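Local coordinates for uncharacterized protein Dfer_1899 (Dyadobacter fermentans, PDB 5HX0), which is of unknown function but contains a BNR repeat-like domain and probably adopts a sialidase-type beta-propeller fold, a scaffold that often recognises or cleaves glycans, at residues 42-47 with 395-400; 90-95 with 142-147; 262-267 with 279-284; 322-327 with 344-349. All coordinates share one frame; numbering follows the deposited sequence.

Interaction 1: 42-47 with 395-400; sequences VRKVED and AGSILE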
loop_
_atom_site.group_PDB
_atom_site.type_symbol
_atom_site.label_atom_id
_atom_site.label_comp_id
_atom_site.label_asym_id
_atom_site.label_seq_id
_atom_site.Cartn_x
_atom_site.Cartn_y
_atom_site.Cartn_z
ATOM N N VAL A 42 41.977 -1.905 1.432
ATOM C CA VAL A 42 40.631 -2.408 1.167
ATOM C C VAL A 42 40.588 -3.899 1.451
ATOM O O VAL A 42 41.463 -4.645 1.003
ATOM C CB VAL A 42 40.188 -2.135 -0.277
ATOM C CG1 VAL A 42 38.787 -2.657 -0.492
ATOM C CG2 VAL A 42 40.263 -0.658 -0.558
ATOM N N ARG A 43 39.549 -4.329 2.166
ATOM C CA ARG A 43 39.356 -5.724 2.528
ATOM C C ARG A 43 37.863 -5.965 2.750
ATOM O O ARG A 43 37.199 -5.166 3.414
ATOM C CB ARG A 43 40.168 -6.050 3.791
ATOM C CG ARG A 43 39.904 -7.387 4.429
ATOM C CD ARG A 43 40.816 -7.591 5.639
ATOM N NE ARG A 43 40.404 -6.794 6.792
ATOM C CZ ARG A 43 39.609 -7.247 7.759
ATOM N NH1 ARG A 43 39.140 -8.485 7.695
ATOM N NH2 ARG A 43 39.272 -6.466 8.780
ATOM N N LYS A 44 37.340 -7.056 2.205
ATOM C CA LYS A 44 35.962 -7.426 2.483
ATOM C C LYS A 44 35.902 -8.165 3.809
ATOM O O LYS A 44 36.581 -9.176 3.993
ATOM C CB LYS A 44 35.374 -8.292 1.373
ATOM C CG LYS A 44 33.952 -8.760 1.710
ATOM C CD LYS A 44 33.145 -9.114 0.469
ATOM C CE LYS A 44 33.458 -10.494 0.014
ATOM N NZ LYS A 44 32.468 -11.017 -0.958
ATOM N N VAL A 45 35.102 -7.655 4.735
ATOM C CA VAL A 45 34.950 -8.322 6.019
ATOM C C VAL A 45 34.063 -9.548 5.878
ATOM O O VAL A 45 34.437 -10.658 6.274
ATOM C CB VAL A 45 34.397 -7.333 7.057
ATOM C CG1 VAL A 45 34.168 -8.024 8.417
ATOM C CG2 VAL A 45 35.346 -6.166 7.200
ATOM N N GLU A 46 32.883 -9.372 5.293
ATOM C CA GLU A 46 31.944 -10.471 5.111
ATOM C C GLU A 46 30.813 -9.990 4.212
ATOM O O GLU A 46 30.640 -8.792 3.986
ATOM C CB GLU A 46 31.389 -10.947 6.448
ATOM C CG GLU A 46 30.697 -9.850 7.233
ATOM C CD GLU A 46 30.151 -10.345 8.565
ATOM O OE1 GLU A 46 29.817 -11.547 8.672
ATOM O OE2 GLU A 46 30.063 -9.527 9.504
ATOM N N ASP A 47 30.049 -10.937 3.708
ATOM C CA ASP A 47 28.786 -10.644 3.051
ATOM C C ASP A 47 27.645 -10.900 4.022
ATOM O O ASP A 47 27.758 -11.756 4.903
ATOM C CB ASP A 47 28.619 -11.513 1.817
ATOM C CG ASP A 47 29.666 -11.217 0.785
ATOM O OD1 ASP A 47 30.016 -10.029 0.632
ATOM O OD2 ASP A 47 30.158 -12.162 0.153
ATOM N N ALA A 395 20.991 -7.694 0.019
ATOM C CA ALA A 395 22.210 -8.244 0.588
ATOM C C ALA A 395 23.222 -7.109 0.725
ATOM O O ALA A 395 22.963 -5.964 0.334
ATOM C CB ALA A 395 22.757 -9.372 -0.289
ATOM N N GLY A 396 24.385 -7.429 1.264
ATOM C CA GLY A 396 25.419 -6.425 1.379
ATOM C C GLY A 396 26.773 -7.067 1.574
ATOM O O GLY A 396 26.892 -8.253 1.906
ATOM N N SER A 397 27.795 -6.261 1.341
ATOM C CA SER A 397 29.175 -6.623 1.613
ATOM C C SER A 397 29.719 -5.577 2.571
ATOM O O SER A 397 29.607 -4.378 2.302
ATOM C CB SER A 397 30.004 -6.648 0.328
ATOM O OG SER A 397 29.555 -7.646 -0.567
ATOM N N ILE A 398 30.306 -6.017 3.676
ATOM C CA ILE A 398 30.939 -5.100 4.616
ATOM C C ILE A 398 32.427 -5.006 4.282
ATOM O O ILE A 398 33.133 -6.021 4.254
ATOM C CB ILE A 398 30.715 -5.552 6.062
ATOM C CG1 ILE A 398 29.204 -5.536 6.369
ATOM C CG2 ILE A 398 31.441 -4.623 7.019
ATOM C CD1 ILE A 398 28.848 -6.025 7.766
ATOM N N LEU A 399 32.899 -3.785 4.034
ATOM C CA LEU A 399 34.283 -3.513 3.664
ATOM C C LEU A 399 35.013 -2.806 4.799
ATOM O O LEU A 399 34.440 -1.950 5.482
ATOM C CB LEU A 399 34.355 -2.623 2.421
ATOM C CG LEU A 399 33.636 -3.134 1.187
ATOM C CD1 LEU A 399 33.983 -2.249 -0.007
ATOM C CD2 LEU A 399 34.038 -4.575 0.971
ATOM N N GLU A 400 36.285 -3.156 4.984
ATOM C CA GLU A 400 37.187 -2.396 5.842
ATOM C C GLU A 400 38.051 -1.522 4.934
ATOM O O GLU A 400 38.753 -2.037 4.056
ATOM C CB GLU A 400 38.051 -3.327 6.695
ATOM C CG GLU A 400 38.877 -2.601 7.753
ATOM C CD GLU A 400 39.976 -3.473 8.342
ATOM O OE1 GLU A 400 40.902 -3.866 7.587
ATOM O OE2 GLU A 400 39.902 -3.771 9.554
#

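Interaction 2: 90-95 with 142-147; sequences NHVDPN and YGWAFL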
loop_
_atom_site.group_PDB
_atom_site.type_symbol
_atom_site.label_atom_id
_atom_site.label_comp_id
_atom_site.label_asym_id
_atom_site.label_seq_id
_atom_site.Cartn_x
_atom_site.Cartn_y
_atom_site.Cartn_z
ATOM N N ASN A 90 8.634 -9.407 -13.330
ATOM C CA ASN A 90 9.330 -8.286 -13.943
ATOM C C ASN A 90 9.357 -7.110 -12.956
ATOM O O ASN A 90 9.169 -7.295 -11.752
ATOM C CB ASN A 90 8.698 -7.945 -15.296
ATOM C CG ASN A 90 7.223 -7.561 -15.184
ATOM O OD1 ASN A 90 6.750 -7.160 -14.121
ATOM N ND2 ASN A 90 6.487 -7.703 -16.289
ATOM N N HIS A 91 9.636 -5.910 -13.457
ATOM C CA HIS A 91 9.816 -4.778 -12.565
ATOM C C HIS A 91 8.584 -3.863 -12.508
ATOM O O HIS A 91 8.699 -2.713 -12.067
ATOM C CB HIS A 91 11.072 -3.996 -12.961
ATOM C CG HIS A 91 12.355 -4.758 -12.745
ATOM N ND1 HIS A 91 13.546 -4.408 -13.353
ATOM C CD2 HIS A 91 12.631 -5.845 -11.979
ATOM C CE1 HIS A 91 14.500 -5.243 -12.970
ATOM N NE2 HIS A 91 13.970 -6.129 -12.138
ATOM N N VAL A 92 7.409 -4.338 -12.919
ATOM C CA VAL A 92 6.181 -3.582 -12.695
ATOM C C VAL A 92 5.187 -4.467 -11.956
ATOM O O VAL A 92 5.067 -5.668 -12.238
ATOM C CB VAL A 92 5.546 -3.010 -13.992
ATOM C CG1 VAL A 92 6.503 -2.016 -14.665
ATOM C CG2 VAL A 92 5.088 -4.112 -14.944
ATOM N N ASP A 93 4.482 -3.866 -11.016
ATOM C CA ASP A 93 3.458 -4.562 -10.245
ATOM C C ASP A 93 2.638 -3.503 -9.521
ATOM O O ASP A 93 3.235 -2.655 -8.850
ATOM C CB ASP A 93 4.102 -5.540 -9.243
ATOM C CG ASP A 93 3.082 -6.508 -8.621
ATOM O OD1 ASP A 93 2.076 -6.042 -8.035
ATOM O OD2 ASP A 93 3.284 -7.744 -8.731
ATOM N N PRO A 94 1.296 -3.490 -9.621
ATOM C CA PRO A 94 0.534 -2.436 -8.915
ATOM C C PRO A 94 0.781 -2.429 -7.419
ATOM O O PRO A 94 0.678 -1.373 -6.781
ATOM C CB PRO A 94 -0.934 -2.775 -9.239
ATOM C CG PRO A 94 -0.917 -4.290 -9.547
ATOM C CD PRO A 94 0.408 -4.482 -10.266
ATOM N N ASN A 95 1.152 -3.573 -6.838
ATOM C CA ASN A 95 1.333 -3.647 -5.392
ATOM C C ASN A 95 2.799 -3.579 -4.958
ATOM O O ASN A 95 3.125 -4.057 -3.871
ATOM C CB ASN A 95 0.671 -4.910 -4.853
ATOM C CG ASN A 95 -0.833 -4.870 -5.027
ATOM O OD1 ASN A 95 -1.390 -5.519 -5.918
ATOM N ND2 ASN A 95 -1.493 -4.045 -4.217
ATOM N N TYR A 142 9.238 6.745 -8.144
ATOM C CA TYR A 142 8.447 6.954 -9.351
ATOM C C TYR A 142 7.525 5.754 -9.498
ATOM O O TYR A 142 7.692 4.746 -8.812
ATOM C CB TYR A 142 9.316 7.164 -10.597
ATOM C CG TYR A 142 10.410 6.129 -10.854
ATOM C CD1 TYR A 142 10.161 5.031 -11.667
ATOM C CD2 TYR A 142 11.701 6.290 -10.334
ATOM C CE1 TYR A 142 11.148 4.103 -11.952
ATOM C CE2 TYR A 142 12.705 5.346 -10.610
ATOM C CZ TYR A 142 12.404 4.257 -11.419
ATOM O OH TYR A 142 13.354 3.301 -11.721
ATOM N N GLY A 143 6.513 5.882 -10.370
ATOM C CA GLY A 143 5.391 4.963 -10.337
ATOM C C GLY A 143 4.919 4.466 -11.693
ATOM O O GLY A 143 5.225 5.041 -12.754
ATOM N N TRP A 144 4.109 3.395 -11.622
ATOM C CA TRP A 144 3.477 2.732 -12.759
ATOM C C TRP A 144 1.999 2.546 -12.467
ATOM O O TRP A 144 1.643 2.015 -11.409
ATOM C CB TRP A 144 4.093 1.344 -13.012
ATOM C CG TRP A 144 5.492 1.396 -13.504
ATOM C CD1 TRP A 144 6.635 1.219 -12.771
ATOM C CD2 TRP A 144 5.906 1.648 -14.857
ATOM N NE1 TRP A 144 7.740 1.346 -13.597
ATOM C CE2 TRP A 144 7.314 1.608 -14.876
ATOM C CE3 TRP A 144 5.217 1.911 -16.048
ATOM C CZ2 TRP A 144 8.053 1.807 -16.051
ATOM C CZ3 TRP A 144 5.943 2.105 -17.208
ATOM C CH2 TRP A 144 7.348 2.055 -17.205
ATOM N N ALA A 145 1.141 2.925 -13.411
ATOM C CA ALA A 145 -0.291 2.717 -13.243
ATOM C C ALA A 145 -0.763 1.573 -14.131
ATOM O O ALA A 145 -0.137 1.241 -15.140
ATOM C CB ALA A 145 -1.065 4.012 -13.553
ATOM N N PHE A 146 -1.887 0.962 -13.755
ATOM C CA PHE A 146 -2.383 -0.212 -14.467
ATOM C C PHE A 146 -3.801 0.087 -14.917
ATOM O O PHE A 146 -4.719 0.129 -14.100
ATOM C CB PHE A 146 -2.286 -1.462 -13.587
ATOM C CG PHE A 146 -0.850 -1.828 -13.272
ATOM C CD1 PHE A 146 -0.139 -1.123 -12.312
ATOM C CD2 PHE A 146 -0.198 -2.808 -13.999
ATOM C CE1 PHE A 146 1.221 -1.417 -12.057
ATOM C CE2 PHE A 146 1.142 -3.119 -13.743
ATOM C CZ PHE A 146 1.849 -2.416 -12.762
ATOM N N LEU A 147 -3.972 0.297 -16.213
ATOM C CA LEU A 147 -5.218 0.814 -16.749
ATOM C C LEU A 147 -5.995 -0.284 -17.452
ATOM O O LEU A 147 -5.430 -1.275 -17.923
ATOM C CB LEU A 147 -4.958 1.962 -17.728
ATOM C CG LEU A 147 -4.837 3.366 -17.138
ATOM C CD1 LEU A 147 -3.696 3.448 -16.147
ATOM C CD2 LEU A 147 -4.635 4.384 -18.275
#

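Interaction 3: 262-267 with 279-284; sequences SFNEAS and FLRTAG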
loop_
_atom_site.group_PDB
_atom_site.type_symbol
_atom_site.label_atom_id
_atom_site.label_comp_id
_atom_site.label_asym_id
_atom_site.label_seq_id
_atom_site.Cartn_x
_atom_site.Cartn_y
_atom_site.Cartn_z
ATOM N N SER A 262 21.693 6.834 -24.899
ATOM C CA SER A 262 20.792 7.257 -23.829
ATOM C C SER A 262 21.547 7.343 -22.507
ATOM O O SER A 262 22.462 6.557 -22.247
ATOM C CB SER A 262 19.615 6.289 -23.651
ATOM O OG SER A 262 18.687 6.307 -24.728
ATOM N N PHE A 263 21.157 8.297 -21.679
ATOM C CA PHE A 263 21.646 8.420 -20.311
ATOM C C PHE A 263 20.421 8.373 -19.413
ATOM O O PHE A 263 19.447 9.087 -19.668
ATOM C CB PHE A 263 22.418 9.731 -20.129
ATOM C CG PHE A 263 23.560 9.872 -21.083
ATOM C CD1 PHE A 263 24.778 9.273 -20.809
ATOM C CD2 PHE A 263 23.392 10.550 -22.281
ATOM C CE1 PHE A 263 25.843 9.371 -21.725
ATOM C CE2 PHE A 263 24.427 10.657 -23.183
ATOM C CZ PHE A 263 25.660 10.068 -22.903
ATOM N N ASN A 264 20.437 7.498 -18.406
ATOM C CA ASN A 264 19.257 7.392 -17.551
ATOM C C ASN A 264 19.655 7.466 -16.081
ATOM O O ASN A 264 19.745 8.569 -15.526
ATOM C CB ASN A 264 18.426 6.125 -17.885
ATOM C CG ASN A 264 19.279 4.867 -18.136
ATOM O OD1 ASN A 264 19.997 4.407 -17.249
ATOM N ND2 ASN A 264 19.147 4.278 -19.321
ATOM N N GLU A 265 19.922 6.334 -15.435
ATOM C CA GLU A 265 20.162 6.356 -13.984
ATOM C C GLU A 265 21.482 7.056 -13.658
ATOM O O GLU A 265 22.514 6.771 -14.270
ATOM C CB GLU A 265 20.155 4.924 -13.451
ATOM C CG GLU A 265 18.799 4.336 -13.618
ATOM C CD GLU A 265 18.734 2.871 -13.280
ATOM O OE1 GLU A 265 19.788 2.197 -13.215
ATOM O OE2 GLU A 265 17.611 2.385 -13.090
ATOM N N ALA A 266 21.450 7.986 -12.706
ATOM C CA ALA A 266 22.601 8.843 -12.446
ATOM C C ALA A 266 22.680 9.156 -10.964
ATOM O O ALA A 266 21.664 9.501 -10.354
ATOM C CB ALA A 266 22.493 10.151 -13.242
ATOM N N SER A 267 23.878 9.043 -10.392
ATOM C CA SER A 267 24.156 9.546 -9.048
ATOM C C SER A 267 25.022 10.791 -9.151
ATOM O O SER A 267 25.938 10.845 -9.974
ATOM C CB SER A 267 24.861 8.487 -8.194
ATOM O OG SER A 267 23.931 7.506 -7.731
ATOM N N PHE A 279 27.613 10.374 -12.275
ATOM C CA PHE A 279 28.032 9.045 -12.715
ATOM C C PHE A 279 26.842 8.352 -13.377
ATOM O O PHE A 279 25.819 8.120 -12.723
ATOM C CB PHE A 279 28.552 8.212 -11.539
ATOM C CG PHE A 279 29.706 8.845 -10.793
ATOM C CD1 PHE A 279 31.009 8.786 -11.313
ATOM C CD2 PHE A 279 29.498 9.481 -9.577
ATOM C CE1 PHE A 279 32.094 9.349 -10.625
ATOM C CE2 PHE A 279 30.582 10.064 -8.879
ATOM C CZ PHE A 279 31.880 9.989 -9.411
ATOM N N LEU A 280 26.991 7.982 -14.650
ATOM C CA LEU A 280 25.851 7.781 -15.545
ATOM C C LEU A 280 25.777 6.363 -16.105
ATOM O O LEU A 280 26.758 5.846 -16.650
ATOM C CB LEU A 280 25.918 8.774 -16.700
ATOM C CG LEU A 280 26.274 10.213 -16.326
ATOM C CD1 LEU A 280 26.547 11.015 -17.574
ATOM C CD2 LEU A 280 25.139 10.848 -15.518
ATOM N N ARG A 281 24.603 5.747 -15.974
ATOM C CA ARG A 281 24.267 4.528 -16.706
ATOM C C ARG A 281 23.840 4.873 -18.135
ATOM O O ARG A 281 23.123 5.847 -18.361
ATOM C CB ARG A 281 23.135 3.785 -15.996
ATOM C CG ARG A 281 22.535 2.618 -16.798
ATOM C CD ARG A 281 21.394 1.946 -16.023
ATOM N NE ARG A 281 20.791 0.874 -16.814
ATOM C CZ ARG A 281 19.921 -0.021 -16.343
ATOM N NH1 ARG A 281 19.530 0.025 -15.080
ATOM N NH2 ARG A 281 19.451 -0.977 -17.133
ATOM N N THR A 282 24.267 4.068 -19.101
ATOM C CA THR A 282 23.960 4.343 -20.499
ATOM C C THR A 282 23.122 3.219 -21.104
ATOM O O THR A 282 23.069 2.102 -20.590
ATOM C CB THR A 282 25.232 4.508 -21.356
ATOM O OG1 THR A 282 26.060 3.349 -21.213
ATOM C CG2 THR A 282 26.020 5.768 -20.968
ATOM N N ALA A 283 22.483 3.534 -22.227
ATOM C CA ALA A 283 21.932 2.543 -23.145
ATOM C C ALA A 283 22.467 2.863 -24.533
ATOM O O ALA A 283 22.589 4.036 -24.898
ATOM C CB ALA A 283 20.386 2.541 -23.142
ATOM N N GLY A 284 22.829 1.829 -25.288
ATOM C CA GLY A 284 23.398 2.045 -26.606
ATOM C C GLY A 284 24.890 2.290 -26.621
ATOM O O GLY A 284 25.419 2.739 -27.642
HETATM O O HOH W 1 20.526 1.486 -19.657
HETATM O O HOH W 2 24.264 5.771 -12.250
#

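Interaction 4: 322-327 with 344-349; sequences NRVLLS and AECTDF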
loop_
_atom_site.group_PDB
_atom_site.type_symbol
_atom_site.label_atom_id
_atom_site.label_comp_id
_atom_site.label_asym_id
_atom_site.label_seq_id
_atom_site.Cartn_x
_atom_site.Cartn_y
_atom_site.Cartn_z
ATOM N N ASN A 322 38.167 11.570 2.325
ATOM C CA ASN A 322 37.668 12.317 1.177
ATOM C C ASN A 322 37.866 11.579 -0.146
ATOM O O ASN A 322 37.398 12.084 -1.184
ATOM C CB ASN A 322 38.274 13.731 1.051
ATOM C CG ASN A 322 37.775 14.688 2.135
ATOM O OD1 ASN A 322 36.753 14.455 2.767
ATOM N ND2 ASN A 322 38.503 15.776 2.336
ATOM N N ARG A 323 38.506 10.406 -0.163
ATOM C CA ARG A 323 38.395 9.571 -1.353
ATOM C C ARG A 323 36.928 9.156 -1.524
ATOM O O ARG A 323 36.106 9.331 -0.626
ATOM C CB ARG A 323 39.324 8.353 -1.252
ATOM C CG ARG A 323 40.815 8.717 -1.180
ATOM C CD ARG A 323 41.664 7.469 -1.222
ATOM N NE ARG A 323 41.359 6.584 -0.104
ATOM C CZ ARG A 323 41.659 5.284 -0.079
ATOM N NH1 ARG A 323 42.251 4.707 -1.123
ATOM N NH2 ARG A 323 41.340 4.564 0.979
ATOM N N VAL A 324 36.598 8.608 -2.696
ATOM C CA VAL A 324 35.208 8.387 -3.086
ATOM C C VAL A 324 35.028 6.925 -3.476
ATOM O O VAL A 324 35.681 6.446 -4.413
ATOM C CB VAL A 324 34.788 9.305 -4.249
ATOM C CG1 VAL A 324 33.330 9.038 -4.648
ATOM C CG2 VAL A 324 34.996 10.773 -3.865
ATOM N N LEU A 325 34.151 6.219 -2.754
ATOM C CA LEU A 325 33.794 4.851 -3.107
ATOM C C LEU A 325 32.702 4.884 -4.172
ATOM O O LEU A 325 31.596 5.364 -3.911
ATOM C CB LEU A 325 33.317 4.066 -1.886
ATOM C CG LEU A 325 32.888 2.619 -2.199
ATOM C CD1 LEU A 325 34.087 1.790 -2.645
ATOM C CD2 LEU A 325 32.221 2.010 -0.963
ATOM N N LEU A 326 33.017 4.391 -5.370
ATOM C CA LEU A 326 32.068 4.301 -6.480
ATOM C C LEU A 326 31.669 2.842 -6.620
ATOM O O LEU A 326 32.496 2.020 -7.003
ATOM C CB LEU A 326 32.706 4.815 -7.775
ATOM C CG LEU A 326 31.805 4.936 -9.006
ATOM C CD1 LEU A 326 30.794 6.061 -8.829
ATOM C CD2 LEU A 326 32.666 5.173 -10.245
ATOM N N SER A 327 30.420 2.505 -6.301
ATOM C CA SER A 327 29.987 1.121 -6.434
ATOM C C SER A 327 28.985 0.993 -7.576
ATOM O O SER A 327 28.261 1.942 -7.899
ATOM C CB SER A 327 29.377 0.603 -5.128
ATOM O OG SER A 327 28.306 1.417 -4.717
ATOM N N ALA A 344 39.801 12.327 -4.352
ATOM C CA ALA A 344 38.764 13.241 -3.857
ATOM C C ALA A 344 38.035 13.954 -4.993
ATOM O O ALA A 344 36.821 14.172 -4.924
ATOM C CB ALA A 344 39.387 14.257 -2.902
ATOM N N GLU A 345 38.748 14.311 -6.054
ATOM C CA GLU A 345 38.109 15.048 -7.141
ATOM C C GLU A 345 37.539 14.138 -8.231
ATOM O O GLU A 345 37.005 14.640 -9.229
ATOM C CB GLU A 345 39.110 16.055 -7.721
ATOM C CG GLU A 345 39.471 17.149 -6.704
ATOM C CD GLU A 345 38.263 17.970 -6.255
ATOM O OE1 GLU A 345 37.490 18.404 -7.134
ATOM O OE2 GLU A 345 38.077 18.171 -5.021
ATOM N N CYS A 346 37.617 12.815 -8.053
ATOM C CA CYS A 346 36.977 11.848 -8.956
ATOM C C CYS A 346 37.520 11.956 -10.382
ATOM O O CYS A 346 36.774 11.828 -11.352
ATOM C CB CYS A 346 35.451 11.998 -8.958
ATOM S SG CYS A 346 34.659 11.753 -7.337
ATOM N N THR A 347 38.834 12.165 -10.511
ATOM C CA THR A 347 39.465 12.286 -11.825
ATOM C C THR A 347 40.158 11.009 -12.284
ATOM O O THR A 347 40.430 10.863 -13.482
ATOM C CB THR A 347 40.499 13.425 -11.828
ATOM O OG1 THR A 347 41.514 13.169 -10.841
ATOM C CG2 THR A 347 39.842 14.756 -11.517
ATOM N N ASP A 348 40.443 10.081 -11.374
ATOM C CA ASP A 348 41.309 8.950 -11.672
ATOM C C ASP A 348 40.532 7.649 -11.871
ATOM O O ASP A 348 41.042 6.566 -11.557
ATOM C CB ASP A 348 42.358 8.795 -10.570
ATOM C CG ASP A 348 41.757 8.421 -9.226
ATOM O OD1 ASP A 348 40.531 8.555 -9.042
ATOM O OD2 ASP A 348 42.533 8.007 -8.349
ATOM N N PHE A 349 39.320 7.737 -12.420
ATOM C CA PHE A 349 38.486 6.544 -12.556
ATOM C C PHE A 349 39.112 5.527 -13.502
ATOM O O PHE A 349 38.835 4.331 -13.395
ATOM C CB PHE A 349 37.091 6.940 -13.047
ATOM C CG PHE A 349 37.119 8.054 -14.057
ATOM C CD1 PHE A 349 37.399 7.789 -15.390
ATOM C CD2 PHE A 349 36.905 9.364 -13.673
ATOM C CE1 PHE A 349 37.443 8.824 -16.325
ATOM C CE2 PHE A 349 36.956 10.410 -14.606
ATOM C CZ PHE A 349 37.213 10.131 -15.932
HETATM O O HOH W 3 35.747 13.622 -2.395
#

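Interaction 1: 42-47 with 395-400
R43 and E400 form a hydrogen-bonded antiparallel pair, joined by R43 N to E400 O at 3.1 Å and E400 N to R43 O at 2.7 Å, and K44 faces L399 as the next, non-hydrogen-bonded pair. The register then slips by one residue: V45 N and E46 O both bond to the backbone of I398, a classic beta bulge. Bent at chi3 (74°), which places NE, the R43 side chain grips the E400 carboxylate side-on, NE reaching OE1 at 3.1 Å and NH2 reaching OE2 at 2.9 Å. Both oxygens lie in the guanidinium plane, yet they are met from above the carboxylate, whose plane is turned 74° from it. Through the backbone bonds, strand 42-51 lies beside strand 393-401 as the outer strand of this blade, consistent with the "Velcro" closure of beta-propellers. On the face carrying K44, L399 and D47, S397 OG donates to D47 OD1 at 2.7 Å, while K44 NZ bonds D47 OD2 at 2.8 Å and also the backbone O of L357. V45 CB rests 4.0 Å from I398 CG2. E46, whose carboxylate lies beside I398 CD1, makes a salt bridge with K107.

Interaction 2: 90-95 with 142-147
V92 and P94 pack against W144 and F146 in a buried apolar contact built on two CH-pi interactions, where the loop between strands 71-79 and 97-103 meets strand 137-145 and the residues that follow it, at the subunit interface. V92 sets CG1 over one face of the W144 indole, 3.5 Å from the centroid of the five-membered ring and almost on its normal. A chi1 of -62° sets CG1 anti to the carbonyl carbon, where it comes over the ring, with all five ring atoms 3.7-3.8 Å away. The F146 ring carries P94 CD over one face, 3.6 Å from the ring centroid, with the proline and phenylalanine side chains crossing at about a right angle. P94 CB adds a contact of 3.6 Å to F146 CD1, and V92 CB stands 3.9 Å from F146 CZ, so V92 reaches both aromatic rings. Two Asx turns shape the loop: N90 OD1 accepts from V92 N at 3.1 Å, approached from above the amide plane, and D93 OD1 accepts from N95 N at 2.9 Å through its anti lone pair. The other carboxylate oxygen, D93 OD2, forms a salt bridge with R81. P94 also packs on P94 of the second subunit, and V92 O accepts a bond from R148 of that subunit. Within the chain, W144 meets the ring of F167 and touches A165, and F146 likewise rests on A165, so strand 165-175 flanks the aromatic pair while strand 71-79 lies beside D93.

Interaction 3: 262-267 with 279-284
R281 sends CG anti to its backbone N (chi1 170°) and stays extended as far as NE, while E265 turns CG anti to its carbonyl carbon (chi1 -65°); the two side chains run side by side, pointing the same way. R281 NH1 meets E265 OE1 at 2.9 Å in a salt bridge. The acid oxygen lies near the guanidinium plane but is approached from above the carboxylate, the two planes being 80° apart. A beta bulge in hairpin 262-270/276-283 puts N264 and E265 together opposite R281: N264 N donates to R281 O at 3.2 Å, and R281 N to E265 O at 2.9 Å. N264 OD1 accepts from E265 N at 2.6 Å and abuts R281 CD. One water accepts from N264 ND2 and R281 NE and donates to T282 O. On the face of F263, A266, L280 and T282, A266 CB packs 3.6 Å from L280 CD2, and T282 CG2 lies 3.7 Å from F263 CE1. E265 OE2 bonds Y368 OH, a couple recalling the tyrosine-glutamate pair of sialidases, though no activity is established here. Tetraethylene glycol near R281 and acetate near E265, probably from the crystallisation liquor, are consistent with a polar pocket here.

Interaction 4: 322-327 with 344-349
Beside the packing of C346 on V324, the F349 ring has T347 O over one face, 3.7 Å above the plane and displaced toward the rim, while C346 O lies in plane at its edge. Both of these neighbours of the ring come from its own loop; across to 322-327 the contact is made by C346 and A344. C346 SG sits anti to its carbonyl carbon (chi1 -60°) and reaches V324 CG2 at 3.6 Å, with V324 CB at 3.9 Å and CG1 also nearby. The cysteine backbone has a left-handed conformation, which helps the loop curl at this point. Nearer the start of both segments, N322 and A344 meet through backbone and beta carbons: A344 CA makes a CA-H...O contact of 3.2 Å with N322 O, and A344 CB touches the same oxygen at 3.4 Å. A water links the two segments by donating to N322 O at 2.6 Å and to A344 O at 2.8 Å. V324 begins the second strand of its blade, and the loop joins the third strand, 336-342, to the fourth, 354-358, the position of the Asp box in BNR-type blades, although the sequence here matches that motif poorly. Within the loop, D348 OD1 accepts from N343 N; the E345 carboxylate reaches T271 and K273 in the turn between strands 262-270 and 276-283. The bridging water donates to both carbonyl oxygens, which have no donor from the opposite segment, and so joins N322 to A344; alongside, the sulphur and the valine methyls make a buried contact held by dispersion.

Six antiparallel sheets follow one another as the blades of a probable beta-propeller. Interaction 1 joins the two ends of the modelled chain in one blade, so the other three contacts are nested inside the loop it closes. Interactions 2, 3 and 4 come in that order, each closing before the next opens. Interactions 2 and 4 lie on opposite sides of the chain's centre, their own centres about 35 Å apart. Interactions 3 and 4, with centres about 18 Å apart, belong to consecutive blades and touch: F279 CG packs 3.6 Å from L326 CD1. Interaction 1 closes the ring, interaction 2 joins two successive blades at the subunit interface, and interactions 3 and 4 meet where their blades pack.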